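Local coordinates for protein N-acetylglucosamine-6-phosphate deacetylase (PDB 6FV4) that probably removes the acetyl group from N-acetylglucosamine-6-phosphate as a metal-dependent deacetylase of the amidohydrolase superfamily, at residues B[212-226]-B[240-254]. The protein carries 1 engineered substitution. Sequence-based numbering, arbitrary orientation.
Sequences TRAAIDAGATVGTHL and PAVALTEDSRVTVEM. With CD (cadmium ion), chain J.
Glu253 OE1 is gripped by two donors, the backbone N of His225 at 3.1 Å and the ring nitrogen ND1 of His72, a zinc ligand. Glu253 sits in one of the parallel beta-alpha-beta units from which the (beta/alpha)8 barrel of amidohydrolases is built: strand 222-223, helix 240-246 and strand 251-255. The carboxylate thus acts as a second-shell group, joining the zinc ligand His72 to the backbone of His225, whose own NE2 binds cadmium at 2.5 Å together with Glu138, His150 and His204. His225 N meets OE1 on its anti side, 33° out of the carboxylate plane, while OE2 takes a water that also bonds Thr224 OG1, whose hydroxyl also hydrogen-bonds Thr178.

Ladder bonds run alongside, among them Thr251 N to Thr221 O and Glu253 N to Gly223 O, both 2.9 Å. On the helix side of the strands, Gly223 leaves its CA against Leu244 CD1, and Leu226, with CG anti to its N (chi1 -158°), brings CD1 among Ala241, Leu244 and Val252. Farther out, Ile216 CD1 lies on Ala243, packing helix 209-217 against helix 240-246, while its CG2 meets Val250 CG2 at 4.0 Å, just before strand 251-255.

The outer end is polar. Arg249 grips Asp247 side-on, NE to OD1 and NH2 to OD2, and Asp247 OD1 also accepts from Arg249 N in an Asx turn. This two-pronged salt bridge fixes the rotation of the guanidinium, with Ile216 O over one face, and leaves NH2 to reach Asp217 OD1 at 3.2 Å, bent to 140° and on the anti side of that oxygen.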
ATOM      1  N   THR B 212     -14.132  -9.583  -4.018  1.00 28.89           N
ATOM      2  CA  THR B 212     -13.456  -8.765  -5.017  1.00 30.12           C
ATOM      3  C   THR B 212     -12.416  -9.584  -5.767  1.00 32.17           C
ATOM      4  O   THR B 212     -12.312  -9.501  -7.001  1.00 31.75           O
ATOM      5  CB  THR B 212     -12.812  -7.558  -4.336  1.00 29.97           C
ATOM      6  OG1 THR B 212     -13.825  -6.815  -3.651  1.00 32.38           O
ATOM      7  CG2 THR B 212     -12.098  -6.657  -5.331  1.00 26.75           C
ATOM      8  N   ARG B 213     -11.646 -10.388  -5.035  1.00 33.05           N
ATOM      9  CA  ARG B 213     -10.679 -11.266  -5.682  1.00 33.59           C
ATOM     10  C   ARG B 213     -11.379 -12.239  -6.629  1.00 32.38           C
ATOM     11  O   ARG B 213     -10.814 -12.606  -7.661  1.00 31.60           O
ATOM     12  CB  ARG B 213      -9.848 -11.991  -4.606  1.00 33.89           C
ATOM     13  CG  ARG B 213      -8.701 -12.806  -5.167  1.00 42.11           C
ATOM     14  CD  ARG B 213      -8.189 -13.818  -4.173  1.00 41.81           C
ATOM     15  NE  ARG B 213      -6.773 -13.619  -3.898  1.00 54.10           N
ATOM     16  CZ  ARG B 213      -5.798 -14.214  -4.580  1.00 55.18           C
ATOM     17  NH1 ARG B 213      -6.106 -15.045  -5.566  1.00 54.68           N
ATOM     18  NH2 ARG B 213      -4.521 -13.985  -4.277  1.00 52.92           N
ATOM     19  N   ALA B 214     -12.617 -12.639  -6.315  1.00 29.69           N
ATOM     20  CA  ALA B 214     -13.377 -13.487  -7.235  1.00 34.92           C
ATOM     21  C   ALA B 214     -13.761 -12.724  -8.495  1.00 29.23           C
ATOM     22  O   ALA B 214     -13.668 -13.261  -9.599  1.00 30.57           O
ATOM     23  CB  ALA B 214     -14.630 -14.039  -6.552  1.00 33.83           C
ATOM     24  N   ALA B 215     -14.165 -11.460  -8.343  1.00 27.12           N
ATOM     25  CA  ALA B 215     -14.432 -10.595  -9.484  1.00 28.25           C
ATOM     26  C   ALA B 215     -13.199 -10.431 -10.368  1.00 30.29           C
ATOM     27  O   ALA B 215     -13.306 -10.435 -11.598  1.00 27.13           O
ATOM     28  CB  ALA B 215     -14.945  -9.237  -8.989  1.00 28.06           C
ATOM     29  N   ILE B 216     -12.015 -10.321  -9.761  1.00 28.00           N
ATOM     30  CA  ILE B 216     -10.779 -10.200 -10.534  1.00 28.04           C
ATOM     31  C   ILE B 216     -10.478 -11.493 -11.289  1.00 30.57           C
ATOM     32  O   ILE B 216     -10.061 -11.465 -12.457  1.00 31.94           O
ATOM     33  CB  ILE B 216      -9.616  -9.796  -9.601  1.00 27.27           C
ATOM     34  CG1 ILE B 216      -9.893  -8.418  -8.995  1.00 28.06           C
ATOM     35  CG2 ILE B 216      -8.293  -9.821 -10.350  1.00 25.06           C
ATOM     36  CD1 ILE B 216      -8.928  -8.036  -7.833  1.00 25.03           C
ATOM     37  N   ASP B 217     -10.675 -12.645 -10.639  1.00 33.03           N
ATOM     38  CA  ASP B 217     -10.482 -13.928 -11.309  1.00 33.26           C
ATOM     39  C   ASP B 217     -11.484 -14.123 -12.449  1.00 33.69           C
ATOM     40  O   ASP B 217     -11.165 -14.776 -13.448  1.00 35.66           O
ATOM     41  CB  ASP B 217     -10.597 -15.062 -10.293  1.00 34.31           C
ATOM     42  CG  ASP B 217      -9.459 -15.048  -9.249  1.00 43.78           C
ATOM     43  OD1 ASP B 217      -8.534 -14.208  -9.359  1.00 48.04           O
ATOM     44  OD2 ASP B 217      -9.493 -15.877  -8.305  1.00 48.23           O
ATOM     45  N   ALA B 218     -12.684 -13.562 -12.324  1.00 31.18           N
ATOM     46  CA  ALA B 218     -13.672 -13.629 -13.394  1.00 32.05           C
ATOM     47  C   ALA B 218     -13.367 -12.669 -14.540  1.00 32.17           C
ATOM     48  O   ALA B 218     -14.053 -12.712 -15.571  1.00 33.16           O
ATOM     49  CB  ALA B 218     -15.065 -13.346 -12.829  1.00 32.13           C
ATOM     50  N   GLY B 219     -12.373 -11.798 -14.391  1.00 30.63           N
ATOM     51  CA  GLY B 219     -11.938 -10.951 -15.487  1.00 28.69           C
ATOM     52  C   GLY B 219     -11.990  -9.461 -15.242  1.00 26.12           C
ATOM     53  O   GLY B 219     -11.683  -8.695 -16.167  1.00 30.50           O
ATOM     54  N   ALA B 220     -12.354  -8.984 -14.056  1.00 27.23           N
ATOM     55  CA  ALA B 220     -12.313  -7.553 -13.807  1.00 27.86           C
ATOM     56  C   ALA B 220     -10.865  -7.082 -13.808  1.00 27.52           C
ATOM     57  O   ALA B 220      -9.986  -7.756 -13.267  1.00 28.94           O
ATOM     58  CB  ALA B 220     -12.997  -7.227 -12.476  1.00 27.92           C
ATOM     59  N   THR B 221     -10.607  -5.934 -14.446  1.00 23.12           N
ATOM     60  CA  THR B 221      -9.236  -5.452 -14.610  1.00 27.88           C
ATOM     61  C   THR B 221      -9.062  -3.990 -14.228  1.00 28.99           C
ATOM     62  O   THR B 221      -7.973  -3.436 -14.450  1.00 26.92           O
ATOM     63  CB  THR B 221      -8.748  -5.619 -16.058  1.00 30.36           C
ATOM     64  OG1 THR B 221      -9.662  -4.964 -16.952  1.00 28.14           O
ATOM     65  CG2 THR B 221      -8.591  -7.093 -16.432  1.00 30.50           C
ATOM     66  N   VAL B 222     -10.104  -3.335 -13.706  1.00 27.21           N
ATOM     67  CA  VAL B 222     -10.032  -1.924 -13.339  1.00 28.11           C
ATOM     68  C   VAL B 222     -10.722  -1.734 -11.995  1.00 29.17           C
ATOM     69  O   VAL B 222     -11.737  -2.383 -11.718  1.00 30.35           O
ATOM     70  CB  VAL B 222     -10.650  -1.015 -14.427  1.00 26.57           C
ATOM     71  CG1 VAL B 222     -10.828   0.410 -13.908  1.00 24.04           C
ATOM     72  CG2 VAL B 222      -9.772  -1.009 -15.694  1.00 26.21           C
ATOM     73  N   GLY B 223     -10.144  -0.886 -11.144  1.00 27.63           N
ATOM     74  CA  GLY B 223     -10.822  -0.392  -9.958  1.00 25.87           C
ATOM     75  C   GLY B 223     -11.352   1.011 -10.195  1.00 29.05           C
ATOM     76  O   GLY B 223     -10.583   1.928 -10.492  1.00 26.58           O
ATOM     77  N   THR B 224     -12.687   1.161 -10.117  1.00 29.21           N
ATOM     78  CA  THR B 224     -13.330   2.469 -10.268  1.00 29.94           C
ATOM     79  C   THR B 224     -13.083   3.329  -9.035  1.00 26.40           C
ATOM     80  O   THR B 224     -13.424   2.918  -7.925  1.00 28.95           O
ATOM     81  CB  THR B 224     -14.843   2.318 -10.476  1.00 24.76           C
ATOM     82  OG1 THR B 224     -15.095   1.422 -11.556  1.00 28.05           O
ATOM     83  CG2 THR B 224     -15.475   3.652 -10.789  1.00 28.23           C
ATOM     84  N   HIS B 225     -12.597   4.560  -9.263  1.00 21.49           N
ATOM     85  CA  HIS B 225     -12.037   5.501  -8.292  1.00 27.91           C
ATOM     86  C   HIS B 225     -11.786   4.896  -6.909  1.00 30.88           C
ATOM     87  O   HIS B 225     -12.587   5.065  -5.976  1.00 26.22           O
ATOM     88  CB  HIS B 225     -12.891   6.776  -8.173  1.00 27.29           C
ATOM     89  CG  HIS B 225     -14.358   6.532  -7.955  1.00 25.42           C
ATOM     90  ND1 HIS B 225     -14.839   5.549  -7.122  1.00 25.60           N
ATOM     91  CD2 HIS B 225     -15.444   7.177  -8.441  1.00 29.12           C
ATOM     92  CE1 HIS B 225     -16.158   5.594  -7.099  1.00 27.90           C
ATOM     93  NE2 HIS B 225     -16.546   6.587  -7.875  1.00 26.37           N
ATOM     94  N   LEU B 226     -10.667   4.177  -6.809  1.00 24.09           N
ATOM     95  CA  LEU B 226     -10.225   3.509  -5.591  1.00 29.61           C
ATOM     96  C   LEU B 226     -10.416   4.387  -4.365  1.00 25.87           C
ATOM     97  O   LEU B 226     -10.074   5.569  -4.382  1.00 26.79           O
ATOM     98  CB  LEU B 226      -8.747   3.128  -5.721  1.00 23.54           C
ATOM     99  CG  LEU B 226      -8.319   1.998  -4.791  1.00 28.23           C
ATOM    100  CD1 LEU B 226      -8.756   0.664  -5.323  1.00 23.67           C
ATOM    101  CD2 LEU B 226      -6.798   2.003  -4.595  1.00 28.37           C
ATOM    102  N   PRO B 240     -12.208  -4.267  -0.805  1.00 32.86           N
ATOM    103  CA  PRO B 240     -11.860  -4.396  -2.225  1.00 27.98           C
ATOM    104  C   PRO B 240     -10.579  -3.681  -2.611  1.00 27.23           C
ATOM    105  O   PRO B 240      -9.883  -4.165  -3.505  1.00 25.65           O
ATOM    106  CB  PRO B 240     -13.083  -3.796  -2.947  1.00 30.79           C
ATOM    107  CG  PRO B 240     -14.149  -3.594  -1.862  1.00 34.79           C
ATOM    108  CD  PRO B 240     -13.368  -3.382  -0.603  1.00 31.49           C
ATOM    109  N   ALA B 241     -10.245  -2.553  -1.971  1.00 28.51           N
ATOM    110  CA  ALA B 241      -9.057  -1.797  -2.365  1.00 28.74           C
ATOM    111  C   ALA B 241      -7.798  -2.655  -2.327  1.00 30.55           C
ATOM    112  O   ALA B 241      -6.897  -2.472  -3.162  1.00 28.22           O
ATOM    113  CB  ALA B 241      -8.872  -0.571  -1.463  1.00 28.34           C
ATOM    114  N   VAL B 242      -7.730  -3.607  -1.395  1.00 24.64           N
ATOM    115  CA  VAL B 242      -6.512  -4.401  -1.248  1.00 30.91           C
ATOM    116  C   VAL B 242      -6.463  -5.512  -2.285  1.00 29.14           C
ATOM    117  O   VAL B 242      -5.409  -5.755  -2.890  1.00 27.63           O
ATOM    118  CB  VAL B 242      -6.388  -4.933   0.195  1.00 30.13           C
ATOM    119  CG1 VAL B 242      -5.287  -5.991   0.304  1.00 29.88           C
ATOM    120  CG2 VAL B 242      -6.088  -3.764   1.139  1.00 27.84           C
ATOM    121  N   ALA B 243      -7.604  -6.183  -2.533  1.00 30.56           N
ATOM    122  CA  ALA B 243      -7.687  -7.126  -3.649  1.00 29.61           C
ATOM    123  C   ALA B 243      -7.316  -6.453  -4.960  1.00 24.08           C
ATOM    124  O   ALA B 243      -6.587  -7.029  -5.779  1.00 25.80           O
ATOM    125  CB  ALA B 243      -9.094  -7.735  -3.739  1.00 30.80           C
ATOM    126  N   LEU B 244      -7.767  -5.215  -5.155  1.00 24.76           N
ATOM    127  CA  LEU B 244      -7.495  -4.504  -6.402  1.00 27.60           C
ATOM    128  C   LEU B 244      -6.030  -4.089  -6.528  1.00 28.98           C
ATOM    129  O   LEU B 244      -5.458  -4.162  -7.623  1.00 28.09           O
ATOM    130  CB  LEU B 244      -8.422  -3.293  -6.532  1.00 27.70           C
ATOM    131  CG  LEU B 244      -9.895  -3.629  -6.823  1.00 23.63           C
ATOM    132  CD1 LEU B 244     -10.779  -2.437  -6.475  1.00 26.33           C
ATOM    133  CD2 LEU B 244     -10.089  -4.014  -8.294  1.00 25.82           C
ATOM    134  N   THR B 245      -5.395  -3.643  -5.428  1.00 30.96           N
ATOM    135  CA  THR B 245      -3.986  -3.276  -5.524  1.00 26.95           C
ATOM    136  C   THR B 245      -3.081  -4.494  -5.593  1.00 27.43           C
ATOM    137  O   THR B 245      -1.983  -4.408  -6.159  1.00 28.61           O
ATOM    138  CB  THR B 245      -3.558  -2.384  -4.352  1.00 26.06           C
ATOM    139  OG1 THR B 245      -3.934  -2.984  -3.108  1.00 30.94           O
ATOM    140  CG2 THR B 245      -4.201  -1.012  -4.452  1.00 28.72           C
ATOM    141  N   GLU B 246      -3.534  -5.626  -5.053  1.00 24.54           N
ATOM    142  CA  GLU B 246      -2.704  -6.817  -4.961  1.00 26.06           C
ATOM    143  C   GLU B 246      -2.467  -7.461  -6.326  1.00 31.87           C
ATOM    144  O   GLU B 246      -1.369  -7.957  -6.593  1.00 29.22           O
ATOM    145  CB  GLU B 246      -3.369  -7.784  -3.988  1.00 30.17           C
ATOM    146  CG  GLU B 246      -3.138  -9.253  -4.193  1.00 38.68           C
ATOM    147  CD  GLU B 246      -3.900 -10.075  -3.161  1.00 37.32           C
ATOM    148  OE1 GLU B 246      -5.046 -10.489  -3.431  1.00 41.02           O
ATOM    149  OE2 GLU B 246      -3.361 -10.277  -2.057  1.00 42.74           O
ATOM    150  N   ASP B 247      -3.470  -7.446  -7.213  1.00 30.37           N
ATOM    151  CA  ASP B 247      -3.432  -8.242  -8.439  1.00 29.24           C
ATOM    152  C   ASP B 247      -2.870  -7.449  -9.623  1.00 30.37           C
ATOM    153  O   ASP B 247      -3.389  -6.383  -9.969  1.00 27.83           O
ATOM    154  CB  ASP B 247      -4.830  -8.745  -8.765  1.00 32.20           C
ATOM    155  CG  ASP B 247      -4.814  -9.831  -9.822  1.00 32.56           C
ATOM    156  OD1 ASP B 247      -4.386  -9.540 -10.964  1.00 32.65           O
ATOM    157  OD2 ASP B 247      -5.191 -10.974  -9.492  1.00 33.05           O
ATOM    158  N   SER B 248      -1.829  -7.992 -10.268  1.00 23.51           N
ATOM    159  CA  SER B 248      -1.127  -7.258 -11.318  1.00 24.88           C
ATOM    160  C   SER B 248      -1.991  -7.018 -12.554  1.00 27.62           C
ATOM    161  O   SER B 248      -1.650  -6.157 -13.379  1.00 26.60           O
ATOM    162  CB  SER B 248       0.143  -8.010 -11.727  1.00 33.27           C
ATOM    163  OG  SER B 248      -0.173  -9.290 -12.259  1.00 36.23           O
ATOM    164  N   ARG B 249      -3.086  -7.758 -12.710  1.00 26.07           N
ATOM    165  CA  ARG B 249      -3.972  -7.561 -13.855  1.00 27.92           C
ATOM    166  C   ARG B 249      -4.803  -6.284 -13.759  1.00 32.05           C
ATOM    167  O   ARG B 249      -5.433  -5.894 -14.755  1.00 30.28           O
ATOM    168  CB  ARG B 249      -4.928  -8.745 -13.985  1.00 27.40           C
ATOM    169  CG  ARG B 249      -4.271 -10.044 -14.451  1.00 32.73           C
ATOM    170  CD  ARG B 249      -5.258 -11.196 -14.361  1.00 33.68           C
ATOM    171  NE  ARG B 249      -5.508 -11.562 -12.973  1.00 35.47           N
ATOM    172  CZ  ARG B 249      -6.241 -12.599 -12.590  1.00 33.82           C
ATOM    173  NH1 ARG B 249      -6.810 -13.392 -13.493  1.00 37.67           N
ATOM    174  NH2 ARG B 249      -6.408 -12.839 -11.296  1.00 36.54           N
ATOM    175  N   VAL B 250      -4.858  -5.651 -12.588  1.00 25.81           N
ATOM    176  CA  VAL B 250      -5.799  -4.566 -12.329  1.00 26.63           C
ATOM    177  C   VAL B 250      -5.079  -3.233 -12.427  1.00 27.50           C
ATOM    178  O   VAL B 250      -4.001  -3.052 -11.840  1.00 26.15           O
ATOM    179  CB  VAL B 250      -6.460  -4.722 -10.950  1.00 31.36           C
ATOM    180  CG1 VAL B 250      -7.330  -3.496 -10.636  1.00 26.07           C
ATOM    181  CG2 VAL B 250      -7.280  -6.009 -10.898  1.00 23.21           C
ATOM    182  N   THR B 251      -5.676  -2.293 -13.154  1.00 24.67           N
ATOM    183  CA  THR B 251      -5.253  -0.900 -13.135  1.00 25.21           C
ATOM    184  C   THR B 251      -6.254  -0.089 -12.317  1.00 26.30           C
ATOM    185  O   THR B 251      -7.442  -0.039 -12.661  1.00 29.07           O
ATOM    186  CB  THR B 251      -5.138  -0.333 -14.545  1.00 28.03           C
ATOM    187  OG1 THR B 251      -4.219  -1.127 -15.306  1.00 31.95           O
ATOM    188  CG2 THR B 251      -4.620   1.102 -14.480  1.00 28.64           C
ATOM    189  N   VAL B 252      -5.773   0.567 -11.245  1.00 26.02           N
ATOM    190  CA  VAL B 252      -6.665   1.290 -10.344  1.00 22.67           C
ATOM    191  C   VAL B 252      -6.802   2.744 -10.788  1.00 24.05           C
ATOM    192  O   VAL B 252      -5.832   3.396 -11.190  1.00 27.07           O
ATOM    193  CB  VAL B 252      -6.190   1.175  -8.882  1.00 23.00           C
ATOM    194  CG1 VAL B 252      -6.343  -0.285  -8.418  1.00 25.97           C
ATOM    195  CG2 VAL B 252      -4.742   1.690  -8.708  1.00 18.08           C
ATOM    196  N   GLU B 253      -8.036   3.236 -10.760  1.00 23.31           N
ATOM    197  CA  GLU B 253      -8.322   4.648 -10.965  1.00 23.38           C
ATOM    198  C   GLU B 253      -8.155   5.377  -9.650  1.00 21.98           C
ATOM    199  O   GLU B 253      -8.482   4.852  -8.585  1.00 23.99           O
ATOM    200  CB  GLU B 253      -9.768   4.874 -11.448  1.00 26.38           C
ATOM    201  CG  GLU B 253     -10.133   4.326 -12.818  1.00 25.57           C
ATOM    202  CD  GLU B 253     -11.607   4.574 -13.152  1.00 29.68           C
ATOM    203  OE1 GLU B 253     -12.350   5.118 -12.278  1.00 24.84           O
ATOM    204  OE2 GLU B 253     -12.034   4.226 -14.284  1.00 33.17           O
ATOM    205  N   MET B 254      -7.663   6.606  -9.720  1.00 21.67           N
ATOM    206  CA  MET B 254      -7.683   7.440  -8.535  1.00 21.38           C
ATOM    207  C   MET B 254      -8.013   8.861  -8.954  1.00 22.46           C
ATOM    208  O   MET B 254      -7.468   9.371  -9.938  1.00 24.17           O
ATOM    209  CB  MET B 254      -6.325   7.369  -7.773  1.00 21.22           C
ATOM    210  CG  MET B 254      -6.338   8.109  -6.469  1.00 28.23           C
ATOM    211  SD  MET B 254      -4.994   7.632  -5.342  1.00 34.75           S
ATOM    212  CE  MET B 254      -5.247   5.863  -5.178  1.00 23.11           C
TER
HETATM  213 CD    CD J 403     -18.772   7.229  -8.698  1.00 27.76          CD
HETATM  214  O   HOH W   1      -8.245 -15.871 -12.937  1.00 45.66           O
HETATM  215  O   HOH W   2     -14.159   2.468 -13.777  1.00 24.91           O
HETATM  216  O   HOH W   3     -18.845   8.645  -6.527  1.00 31.32           O